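Cleavage stimulation factor 77 (Encephalitozoon cuniculi, PDB 2UY1) probably takes part in mRNA 3'-end processing, as its relatives of the suppressor-of-forked family do, and is thought to bind mRNA. Local coordinates at residues B[361-364]-B[365-368]; B[388-391]-B[392-395]; B[22-26]-B[27-31]; B[231-234]-B[235-239]. All blocks are in the same frame, centred on the assembly; numbering follows the deposited sequence.

Interaction 1: B[361-364]-B[365-368]; sequences FLFL and LRIG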
loop_
_atom_site.group_PDB
_atom_site.type_symbol
_atom_site.label_atom_id
_atom_site.label_comp_id
_atom_site.label_asym_id
_atom_site.label_seq_id
_atom_site.Cartn_x
_atom_site.Cartn_y
_atom_site.Cartn_z
ATOM N N PHE B 361 12.135 2.295 -14.008
ATOM C CA PHE B 361 12.537 0.950 -13.679
ATOM C C PHE B 361 11.376 -0.004 -13.687
ATOM O O PHE B 361 11.487 -1.089 -14.233
ATOM C CB PHE B 361 13.331 0.878 -12.376
ATOM C CG PHE B 361 13.559 -0.549 -11.906
ATOM C CD1 PHE B 361 14.425 -1.409 -12.639
ATOM C CD2 PHE B 361 12.869 -1.044 -10.798
ATOM C CE1 PHE B 361 14.612 -2.783 -12.273
ATOM C CE2 PHE B 361 13.065 -2.419 -10.398
ATOM C CZ PHE B 361 13.974 -3.259 -11.171
ATOM N N LEU B 362 10.259 0.386 -13.112
ATOM C CA LEU B 362 9.140 -0.559 -12.897
ATOM C C LEU B 362 8.391 -0.804 -14.190
ATOM O O LEU B 362 7.814 -1.871 -14.424
ATOM C CB LEU B 362 8.167 -0.069 -11.831
ATOM C CG LEU B 362 8.676 -0.007 -10.374
ATOM C CD1 LEU B 362 7.620 0.644 -9.524
ATOM C CD2 LEU B 362 9.101 -1.393 -9.740
ATOM N N PHE B 363 8.402 0.226 -15.040
ATOM C CA PHE B 363 7.909 0.100 -16.402
ATOM C C PHE B 363 8.785 -0.916 -17.130
ATOM O O PHE B 363 8.306 -1.770 -17.832
ATOM C CB PHE B 363 8.028 1.434 -17.159
ATOM C CG PHE B 363 7.812 1.293 -18.648
ATOM C CD1 PHE B 363 6.513 1.128 -19.174
ATOM C CD2 PHE B 363 8.873 1.360 -19.529
ATOM C CE1 PHE B 363 6.315 0.990 -20.573
ATOM C CE2 PHE B 363 8.688 1.198 -20.925
ATOM C CZ PHE B 363 7.407 1.004 -21.445
ATOM N N LEU B 364 10.098 -0.797 -17.066
ATOM C CA LEU B 364 10.875 -1.802 -17.855
ATOM C C LEU B 364 10.658 -3.251 -17.304
ATOM O O LEU B 364 10.623 -4.247 -18.024
ATOM C CB LEU B 364 12.369 -1.435 -17.816
ATOM C CG LEU B 364 12.765 -0.156 -18.578
ATOM C CD1 LEU B 364 14.250 0.135 -18.347
ATOM C CD2 LEU B 364 12.491 -0.301 -20.099
ATOM N N LEU B 365 10.595 -3.391 -16.006
ATOM C CA LEU B 365 10.457 -4.735 -15.450
ATOM C C LEU B 365 9.039 -5.291 -15.790
ATOM O O LEU B 365 8.892 -6.470 -16.186
ATOM C CB LEU B 365 10.720 -4.661 -13.937
ATOM C CG LEU B 365 10.994 -5.925 -13.145
ATOM C CD1 LEU B 365 12.364 -6.380 -13.467
ATOM C CD2 LEU B 365 10.760 -5.559 -11.644
ATOM N N ARG B 366 8.019 -4.437 -15.739
ATOM C CA ARG B 366 6.641 -4.932 -15.957
ATOM C C ARG B 366 6.298 -5.348 -17.364
ATOM O O ARG B 366 5.533 -6.283 -17.566
ATOM C CB ARG B 366 5.563 -3.992 -15.453
ATOM C CG ARG B 366 5.131 -2.920 -16.395
ATOM C CD ARG B 366 3.806 -2.232 -15.901
ATOM N NE ARG B 366 3.980 -1.643 -14.557
ATOM C CZ ARG B 366 4.309 -0.365 -14.319
ATOM N NH1 ARG B 366 4.474 0.481 -15.359
ATOM N NH2 ARG B 366 4.450 0.068 -13.035
ATOM N N ILE B 367 6.839 -4.653 -18.342
ATOM C CA ILE B 367 6.634 -5.068 -19.751
ATOM C C ILE B 367 7.538 -6.221 -20.203
ATOM O O ILE B 367 7.348 -6.789 -21.322
ATOM C CB ILE B 367 6.833 -3.913 -20.690
ATOM C CG1 ILE B 367 8.297 -3.432 -20.625
ATOM C CG2 ILE B 367 5.789 -2.797 -20.355
ATOM C CD1 ILE B 367 8.845 -2.869 -21.964
ATOM N N GLY B 368 8.529 -6.539 -19.396
ATOM C CA GLY B 368 9.296 -7.743 -19.625
ATOM C C GLY B 368 10.633 -7.473 -20.300
ATOM O O GLY B 368 11.279 -8.394 -20.808
#

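Interaction 2: B[388-391]-B[392-395]; sequences DSMI and EYEF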
loop_
_atom_site.group_PDB
_atom_site.type_symbol
_atom_site.label_atom_id
_atom_site.label_comp_id
_atom_site.label_asym_id
_atom_site.label_seq_id
_atom_site.Cartn_x
_atom_site.Cartn_y
_atom_site.Cartn_z
ATOM N N ASP B 388 12.546 -3.837 -3.537
ATOM C CA ASP B 388 11.613 -4.955 -3.374
ATOM C C ASP B 388 11.043 -5.566 -4.671
ATOM O O ASP B 388 10.849 -6.811 -4.736
ATOM C CB ASP B 388 10.454 -4.590 -2.508
ATOM C CG ASP B 388 10.878 -4.176 -1.122
ATOM O OD1 ASP B 388 12.022 -4.455 -0.739
ATOM O OD2 ASP B 388 10.038 -3.622 -0.407
ATOM N N SER B 389 10.785 -4.756 -5.692
ATOM C CA SER B 389 10.364 -5.311 -7.025
ATOM C C SER B 389 11.451 -6.108 -7.682
ATOM O O SER B 389 11.193 -7.221 -8.203
ATOM C CB SER B 389 9.879 -4.184 -7.958
ATOM O OG SER B 389 8.908 -3.414 -7.253
ATOM N N MET B 390 12.681 -5.602 -7.631
ATOM C CA MET B 390 13.820 -6.323 -8.206
ATOM C C MET B 390 14.136 -7.613 -7.433
ATOM O O MET B 390 14.446 -8.632 -8.013
ATOM C CB MET B 390 15.054 -5.374 -8.307
ATOM C CG MET B 390 16.288 -5.921 -9.000
ATOM S SD MET B 390 15.995 -6.112 -10.805
ATOM C CE MET B 390 15.383 -7.730 -10.856
ATOM N N ILE B 391 14.087 -7.574 -6.107
ATOM C CA ILE B 391 14.291 -8.789 -5.273
ATOM C C ILE B 391 13.206 -9.831 -5.573
ATOM O O ILE B 391 13.491 -11.041 -5.643
ATOM C CB ILE B 391 14.319 -8.411 -3.703
ATOM C CG1 ILE B 391 15.660 -7.711 -3.348
ATOM C CG2 ILE B 391 14.050 -9.706 -2.789
ATOM C CD1 ILE B 391 15.652 -6.801 -2.038
ATOM N N GLU B 392 11.962 -9.403 -5.698
ATOM C CA GLU B 392 10.853 -10.342 -5.961
ATOM C C GLU B 392 10.959 -10.955 -7.367
ATOM O O GLU B 392 10.830 -12.185 -7.553
ATOM C CB GLU B 392 9.479 -9.670 -5.825
ATOM C CG GLU B 392 8.201 -10.599 -6.205
ATOM C CD GLU B 392 7.821 -11.654 -5.143
ATOM O OE1 GLU B 392 8.627 -11.953 -4.225
ATOM O OE2 GLU B 392 6.699 -12.217 -5.199
ATOM N N TYR B 393 11.222 -10.100 -8.338
ATOM C CA TYR B 393 11.585 -10.598 -9.733
ATOM C C TYR B 393 12.728 -11.648 -9.839
ATOM O O TYR B 393 12.569 -12.697 -10.469
ATOM C CB TYR B 393 11.912 -9.398 -10.599
ATOM C CG TYR B 393 12.052 -9.737 -12.087
ATOM C CD1 TYR B 393 10.953 -9.664 -12.933
ATOM C CD2 TYR B 393 13.256 -10.141 -12.610
ATOM C CE1 TYR B 393 11.080 -9.912 -14.303
ATOM C CE2 TYR B 393 13.399 -10.421 -13.990
ATOM C CZ TYR B 393 12.314 -10.301 -14.800
ATOM O OH TYR B 393 12.411 -10.582 -16.135
ATOM N N GLU B 394 13.906 -11.311 -9.341
ATOM C CA GLU B 394 15.024 -12.297 -9.142
ATOM C C GLU B 394 14.678 -13.632 -8.475
ATOM O O GLU B 394 15.019 -14.723 -9.013
ATOM C CB GLU B 394 16.180 -11.598 -8.376
ATOM C CG GLU B 394 17.536 -12.310 -8.500
ATOM C CD GLU B 394 17.914 -12.501 -9.959
ATOM O OE1 GLU B 394 17.631 -11.601 -10.728
ATOM O OE2 GLU B 394 18.499 -13.527 -10.319
ATOM N N PHE B 395 14.006 -13.587 -7.295
ATOM C CA PHE B 395 13.446 -14.781 -6.709
ATOM C C PHE B 395 12.517 -15.608 -7.624
ATOM O O PHE B 395 12.550 -16.839 -7.618
ATOM C CB PHE B 395 12.740 -14.461 -5.377
ATOM C CG PHE B 395 12.445 -15.692 -4.517
ATOM C CD1 PHE B 395 13.358 -16.132 -3.573
ATOM C CD2 PHE B 395 11.248 -16.408 -4.657
ATOM C CE1 PHE B 395 13.071 -17.232 -2.750
ATOM C CE2 PHE B 395 10.974 -17.494 -3.863
ATOM C CZ PHE B 395 11.870 -17.945 -2.912
#

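Interaction 3: B[22-26]-B[27-31]; sequences RRLYM and SKDYR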
loop_
_atom_site.group_PDB
_atom_site.type_symbol
_atom_site.label_atom_id
_atom_site.label_comp_id
_atom_site.label_asym_id
_atom_site.label_seq_id
_atom_site.Cartn_x
_atom_site.Cartn_y
_atom_site.Cartn_z
ATOM N N ARG B 22 -32.882 44.886 -5.127
ATOM C CA ARG B 22 -33.629 45.329 -3.947
ATOM C C ARG B 22 -33.251 46.778 -3.536
ATOM O O ARG B 22 -34.141 47.591 -3.245
ATOM C CB ARG B 22 -33.438 44.347 -2.809
ATOM C CG ARG B 22 -34.325 44.563 -1.615
ATOM C CD ARG B 22 -34.008 43.533 -0.510
ATOM N NE ARG B 22 -34.568 42.167 -0.662
ATOM C CZ ARG B 22 -35.862 41.850 -0.854
ATOM N NH1 ARG B 22 -36.814 42.786 -1.023
ATOM N NH2 ARG B 22 -36.203 40.567 -0.929
ATOM N N ARG B 23 -31.944 47.085 -3.521
ATOM C CA ARG B 23 -31.448 48.479 -3.384
ATOM C C ARG B 23 -32.061 49.478 -4.385
ATOM O O ARG B 23 -32.550 50.571 -3.971
ATOM C CB ARG B 23 -29.920 48.541 -3.534
ATOM C CG ARG B 23 -29.084 48.258 -2.297
ATOM C CD ARG B 23 -27.569 48.269 -2.614
ATOM N NE ARG B 23 -27.031 46.915 -2.829
ATOM C CZ ARG B 23 -26.314 46.545 -3.884
ATOM N NH1 ARG B 23 -25.993 47.423 -4.826
ATOM N NH2 ARG B 23 -25.900 45.290 -4.000
ATOM N N LEU B 24 -32.003 49.143 -5.684
ATOM C CA LEU B 24 -32.638 49.952 -6.762
ATOM C C LEU B 24 -34.154 50.158 -6.597
ATOM O O LEU B 24 -34.687 51.252 -6.910
ATOM C CB LEU B 24 -32.404 49.322 -8.129
ATOM C CG LEU B 24 -31.001 49.352 -8.728
ATOM C CD1 LEU B 24 -31.004 48.552 -10.037
ATOM C CD2 LEU B 24 -30.546 50.807 -8.952
ATOM N N TYR B 25 -34.837 49.096 -6.133
ATOM C CA TYR B 25 -36.261 49.163 -5.718
ATOM C C TYR B 25 -36.439 50.165 -4.590
ATOM O O TYR B 25 -37.179 51.136 -4.732
ATOM C CB TYR B 25 -36.811 47.798 -5.267
ATOM C CG TYR B 25 -38.307 47.813 -5.058
ATOM C CD1 TYR B 25 -39.164 47.998 -6.138
ATOM C CD2 TYR B 25 -38.869 47.657 -3.784
ATOM C CE1 TYR B 25 -40.534 48.019 -5.979
ATOM C CE2 TYR B 25 -40.271 47.687 -3.603
ATOM C CZ TYR B 25 -41.094 47.865 -4.717
ATOM O OH TYR B 25 -42.472 47.910 -4.610
ATOM N N MET B 26 -35.745 49.910 -3.481
ATOM C CA MET B 26 -35.775 50.816 -2.331
ATOM C C MET B 26 -35.426 52.266 -2.673
ATOM O O MET B 26 -36.037 53.180 -2.134
ATOM C CB MET B 26 -34.926 50.278 -1.173
ATOM C CG MET B 26 -35.369 48.888 -0.664
ATOM S SD MET B 26 -36.955 48.831 0.255
ATOM C CE MET B 26 -38.159 48.835 -1.064
ATOM N N SER B 27 -34.466 52.457 -3.573
ATOM C CA SER B 27 -34.050 53.792 -4.059
ATOM C C SER B 27 -35.112 54.491 -4.911
ATOM O O SER B 27 -35.005 55.699 -5.164
ATOM C CB SER B 27 -32.783 53.670 -4.925
ATOM O OG SER B 27 -31.597 53.826 -4.167
ATOM N N LYS B 28 -36.111 53.725 -5.364
ATOM C CA LYS B 28 -36.995 54.103 -6.487
ATOM C C LYS B 28 -36.241 54.573 -7.745
ATOM O O LYS B 28 -36.634 55.525 -8.459
ATOM C CB LYS B 28 -38.109 55.076 -6.070
ATOM C CG LYS B 28 -38.839 54.668 -4.780
ATOM C CD LYS B 28 -40.281 54.987 -4.888
ATOM C CE LYS B 28 -41.051 54.749 -3.611
ATOM N NZ LYS B 28 -42.512 54.716 -3.993
ATOM N N ASP B 29 -35.138 53.890 -8.007
ATOM C CA ASP B 29 -34.527 53.978 -9.305
ATOM C C ASP B 29 -35.154 52.899 -10.211
ATOM O O ASP B 29 -34.644 51.756 -10.299
ATOM C CB ASP B 29 -33.010 53.829 -9.194
ATOM C CG ASP B 29 -32.331 54.040 -10.511
ATOM O OD1 ASP B 29 -33.031 54.330 -11.509
ATOM O OD2 ASP B 29 -31.100 53.910 -10.552
ATOM N N TYR B 30 -36.254 53.283 -10.874
ATOM C CA TYR B 30 -37.072 52.358 -11.659
ATOM C C TYR B 30 -36.589 52.220 -13.112
ATOM O O TYR B 30 -36.779 51.165 -13.731
ATOM C CB TYR B 30 -38.548 52.724 -11.585
ATOM C CG TYR B 30 -39.178 52.620 -10.195
ATOM C CD1 TYR B 30 -40.231 53.451 -9.842
ATOM C CD2 TYR B 30 -38.725 51.694 -9.250
ATOM C CE1 TYR B 30 -40.835 53.375 -8.584
ATOM C CE2 TYR B 30 -39.328 51.606 -7.971
ATOM C CZ TYR B 30 -40.382 52.457 -7.652
ATOM O OH TYR B 30 -41.006 52.409 -6.392
ATOM N N ARG B 31 -35.922 53.261 -13.615
ATOM C CA ARG B 31 -35.213 53.202 -14.891
ATOM C C ARG B 31 -34.132 52.106 -14.860
ATOM O O ARG B 31 -34.136 51.219 -15.709
ATOM C CB ARG B 31 -34.652 54.583 -15.263
ATOM C CG ARG B 31 -35.686 55.689 -15.033
ATOM C CD ARG B 31 -35.259 57.093 -15.543
ATOM N NE ARG B 31 -36.440 57.767 -16.101
ATOM C CZ ARG B 31 -36.414 58.862 -16.861
ATOM N NH1 ARG B 31 -35.253 59.441 -17.164
ATOM N NH2 ARG B 31 -37.558 59.384 -17.317
#

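Interaction 4: B[231-234]-B[235-239]; sequences KAKK and VVERG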
loop_
_atom_site.group_PDB
_atom_site.type_symbol
_atom_site.label_atom_id
_atom_site.label_comp_id
_atom_site.label_asym_id
_atom_site.label_seq_id
_atom_site.Cartn_x
_atom_site.Cartn_y
_atom_site.Cartn_z
ATOM N N LYS B 231 -25.852 24.039 -27.111
ATOM C CA LYS B 231 -26.282 24.609 -25.818
ATOM C C LYS B 231 -25.313 24.200 -24.707
ATOM O O LYS B 231 -24.983 25.008 -23.854
ATOM C CB LYS B 231 -27.747 24.243 -25.482
ATOM C CG LYS B 231 -28.359 25.016 -24.289
ATOM C CD LYS B 231 -29.907 24.860 -24.171
ATOM C CE LYS B 231 -30.422 25.138 -22.737
ATOM N NZ LYS B 231 -29.634 26.191 -21.901
ATOM N N ALA B 232 -24.812 22.964 -24.747
ATOM C CA ALA B 232 -23.829 22.508 -23.742
ATOM C C ALA B 232 -22.563 23.379 -23.721
ATOM O O ALA B 232 -22.040 23.698 -22.638
ATOM C CB ALA B 232 -23.455 21.038 -23.978
ATOM N N LYS B 233 -22.068 23.746 -24.916
ATOM C CA LYS B 233 -20.796 24.498 -25.054
ATOM C C LYS B 233 -20.920 25.858 -24.435
ATOM O O LYS B 233 -19.985 26.381 -23.850
ATOM C CB LYS B 233 -20.409 24.662 -26.537
ATOM C CG LYS B 233 -19.025 25.352 -26.781
ATOM C CD LYS B 233 -18.499 25.023 -28.187
ATOM C CE LYS B 233 -17.128 25.612 -28.499
ATOM N NZ LYS B 233 -16.406 24.907 -29.669
ATOM N N LYS B 234 -22.107 26.431 -24.564
ATOM C CA LYS B 234 -22.389 27.724 -24.003
ATOM C C LYS B 234 -22.440 27.656 -22.484
ATOM O O LYS B 234 -21.922 28.559 -21.817
ATOM C CB LYS B 234 -23.671 28.327 -24.626
ATOM C CG LYS B 234 -23.401 29.004 -25.992
ATOM C CD LYS B 234 -24.013 28.290 -27.210
ATOM C CE LYS B 234 -24.324 29.288 -28.368
ATOM N NZ LYS B 234 -24.488 28.617 -29.735
ATOM N N VAL B 235 -23.039 26.579 -21.949
ATOM C CA VAL B 235 -23.102 26.324 -20.464
ATOM C C VAL B 235 -21.673 26.200 -19.860
ATOM O O VAL B 235 -21.427 26.665 -18.753
ATOM C CB VAL B 235 -23.931 25.032 -20.107
ATOM C CG1 VAL B 235 -23.876 24.718 -18.601
ATOM C CG2 VAL B 235 -25.385 25.157 -20.533
ATOM N N VAL B 236 -20.758 25.580 -20.609
ATOM C CA VAL B 236 -19.368 25.384 -20.165
ATOM C C VAL B 236 -18.594 26.686 -20.166
ATOM O O VAL B 236 -17.877 26.981 -19.191
ATOM C CB VAL B 236 -18.585 24.353 -20.986
ATOM C CG1 VAL B 236 -17.153 24.248 -20.454
ATOM C CG2 VAL B 236 -19.255 22.987 -20.926
ATOM N N GLU B 237 -18.724 27.445 -21.265
ATOM C CA GLU B 237 -18.140 28.806 -21.376
ATOM C C GLU B 237 -18.615 29.638 -20.201
ATOM O O GLU B 237 -17.848 30.314 -19.539
ATOM C CB GLU B 237 -18.577 29.447 -22.690
ATOM C CG GLU B 237 -17.786 28.926 -23.858
ATOM C CD GLU B 237 -18.411 29.112 -25.219
ATOM O OE1 GLU B 237 -19.409 29.859 -25.349
ATOM O OE2 GLU B 237 -17.869 28.516 -26.190
ATOM N N ARG B 238 -19.898 29.534 -19.895
ATOM C CA ARG B 238 -20.425 30.260 -18.779
ATOM C C ARG B 238 -19.822 29.749 -17.497
ATOM O O ARG B 238 -19.425 30.544 -16.659
ATOM C CB ARG B 238 -21.932 30.098 -18.771
ATOM C CG ARG B 238 -22.603 30.723 -17.619
ATOM C CD ARG B 238 -24.056 30.775 -17.961
ATOM N NE ARG B 238 -24.830 30.500 -16.763
ATOM C CZ ARG B 238 -26.006 29.883 -16.758
ATOM N NH1 ARG B 238 -26.570 29.474 -17.903
ATOM N NH2 ARG B 238 -26.610 29.679 -15.596
ATOM N N GLY B 239 -19.732 28.408 -17.334
ATOM C CA GLY B 239 -19.142 27.853 -16.157
ATOM C C GLY B 239 -17.710 28.297 -15.974
ATOM O O GLY B 239 -17.266 28.527 -14.865
#

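Interaction 1: B[361-364]-B[365-368]
Phe361 and Leu365, one helical turn apart, lie side by side and point the same way, with the ring atom CZ of Phe361 4.0 Å from CD2 of Leu365. This is the tightly packed flank of the last turns of the helix: both side chains are buried. A second aromatic-aliphatic pair, Phe363 and Ile367, crosses at a slant, CE1 of Phe363 resting 3.8 Å from CG2 of Ile367.

The looser side belongs to Arg366, which is partly exposed. Its chi1 of 86° sets CG between the backbone N and the carbonyl carbon, and a bend at chi3 folds the chain back over the preceding turn. One guanidinium face thus covers the peptide, with Leu362 O 3.8 Å above its centre, while NH1 comes up to the edge of the Phe363 ring. The other protein chain reaches Arg366 and Ile367.

At Gly368, phi turns positive (101°) and Gly368 N makes weak bonds back to Leu364 O and Leu365 O, a Schellman motif that ends helix 354-367. Around this end, Phe363 meets Tyr330 and Phe343 of helices 319-333 and 337-349, Phe361 and Leu364 pack on helix 370-379, and Leu362 and Leu365 face helix 384-397.

Interaction 2: B[388-391]-B[392-395]
Asp388 meets the next turn through its backbone: its carbonyl O takes the N-H of Glu392 at 3.0 Å, and CB of Glu392 lies against the same oxygen. The carboxylate is engaged elsewhere, OD1 forming a salt bridge with Lys410.

Ser389 likewise offers its carbonyl, which receives Tyr393 N at 2.9 Å in a fairly straight bond (N-H...O 168°); CB of Tyr393 rests on this oxygen at 3.3 Å. The serine hydroxyl is tied back to Arg385 O, within the same helix.

Met390 carries the side-chain contact. Its CG is anti to the backbone N (chi1 -175°), and bends at chi2 and chi3 curl the thioether round until the terminal methyl CE reaches CD2 of Tyr393 at 3.7 Å and CB of Tyr393 at 3.9 Å. The two chains meet at a slant, the methyl arriving obliquely to the ring. Met390 O also accepts Glu394 N at 3.0 Å. The buried carboxylate of Glu394 has two partners, a salt bridge from OE1 to Arg374 and a hydrogen bond from Ser399 N to OE2.

Ile391 closes the series, its O bonded to Phe395 N at 3.1 Å. The bonding is ordinary alpha-helix. Met390 and Tyr393 pack on helix 354-367, Ile391 and Phe395 on helix 400-415, and such burial among successive helices is consistent with the helical-repeat fold of the TPR clan.

Interaction 3: B[22-26]-B[27-31]
With chi1 of -71°, Leu24 sets its CG anti to the carbonyl carbon, while Asp29 has its own CG anti to the backbone N (-175°); the two side chains consequently run side by side in the same direction. Methyl CD2 of Leu24 comes to 3.5 Å from OD2 of Asp29 and 3.9 Å from CB of Asp29. That carboxylate oxygen is bonded to Ser32 OG in the next helix.

The aromatic pair is looser. Tyr25 and Tyr30 meet at an oblique angle, CD1 of Tyr25 lying 4.1 Å from CE2 of Tyr30, and one face of the Tyr30 ring covers CA of Lys28. Both tyrosines also touch Tyr56 of helix 47-57.

Three backbone bonds make the reversal. Ser27 N reaches Arg23 O at 2.7 Å, the last ordinary helical bond; Lys28 N then turns to Tyr25 O at 2.9 Å, its donor standing 58° out of the carbonyl plane, and Asp29 N meets Leu24 O at 2.9 Å, nearly along the C=O axis. Lys28 takes a positive phi here.

A Schellman motif thus ends helix 14-26 and Asp29 directly becomes the N-cap of helix 30-40, a compact turn consistent with the helix-turn-helix build of TPR-clan proteins.

Interaction 4: B[231-234]-B[235-239]
Glu237 lays its carboxylate over the turn before it, OE2 sitting 3.4 Å from CG of Lys233 and CD of Glu237 3.4 Å from Lys233 O. With CG anti to the carbonyl carbon (chi1 -78°) and the chain extended beyond, the group runs back along the helix. Lys234 lies alongside it, pointing the same way, with CG of Lys234 4.1 Å from OE1 of Glu237.

What meets here is aliphatic chain against carboxylate, since the opposite charges stay apart: Lys233 NZ is 5.2 Å from Glu237 OE2. Each has a nearer partner elsewhere, Lys233 NZ in a salt bridge with Glu258 and Glu237 OE2 in a hydrogen bond with Tyr252 OH. The neighbouring charges may still stabilise one another modestly.

Beneath these polar chains the backbone is regular. Glu237 N bonds to Lys233 O at 3.1 Å, nearly straight at 170°. Two valines press methyls on carbonyls: CG2 of Val235 is 3.3 Å from Lys231 O, and CG2 of Val236 is 3.3 Å from Ala232 O.

Val235 and Ala232 are buried, packing towards helix 213-225 through Tyr219 and Ser220, while Val236 turns to Tyr251 and Tyr252 of helix 247-255, so that helix 229-242 is held between its two neighbours in the chain.

How the interactions relate
Along the chain the order is interaction 3, interaction 4, interaction 1 and interaction 2, all in the suppressor-of-forked region of a mainly helical protein without strands. Interactions 1 and 2 are neighbours, their centres about 12 Å apart: helix 354-367 packs on helix 384-397, with Phe361 CZ 3.5 Å from Met390 SD and Leu365 CD1 3.6 Å from Tyr393 CD1. Both are also reached by the other protein chain. Interaction 3, at the turn between helices 14-26 and 30-40, lies across the chain's centre, about 70 Å from interaction 1 between centres; interaction 4, on helix 229-242, is centred about 32 Å from interaction 3. This spread marks an elongated helical chain, consistent with a TPR-clan repeat protein.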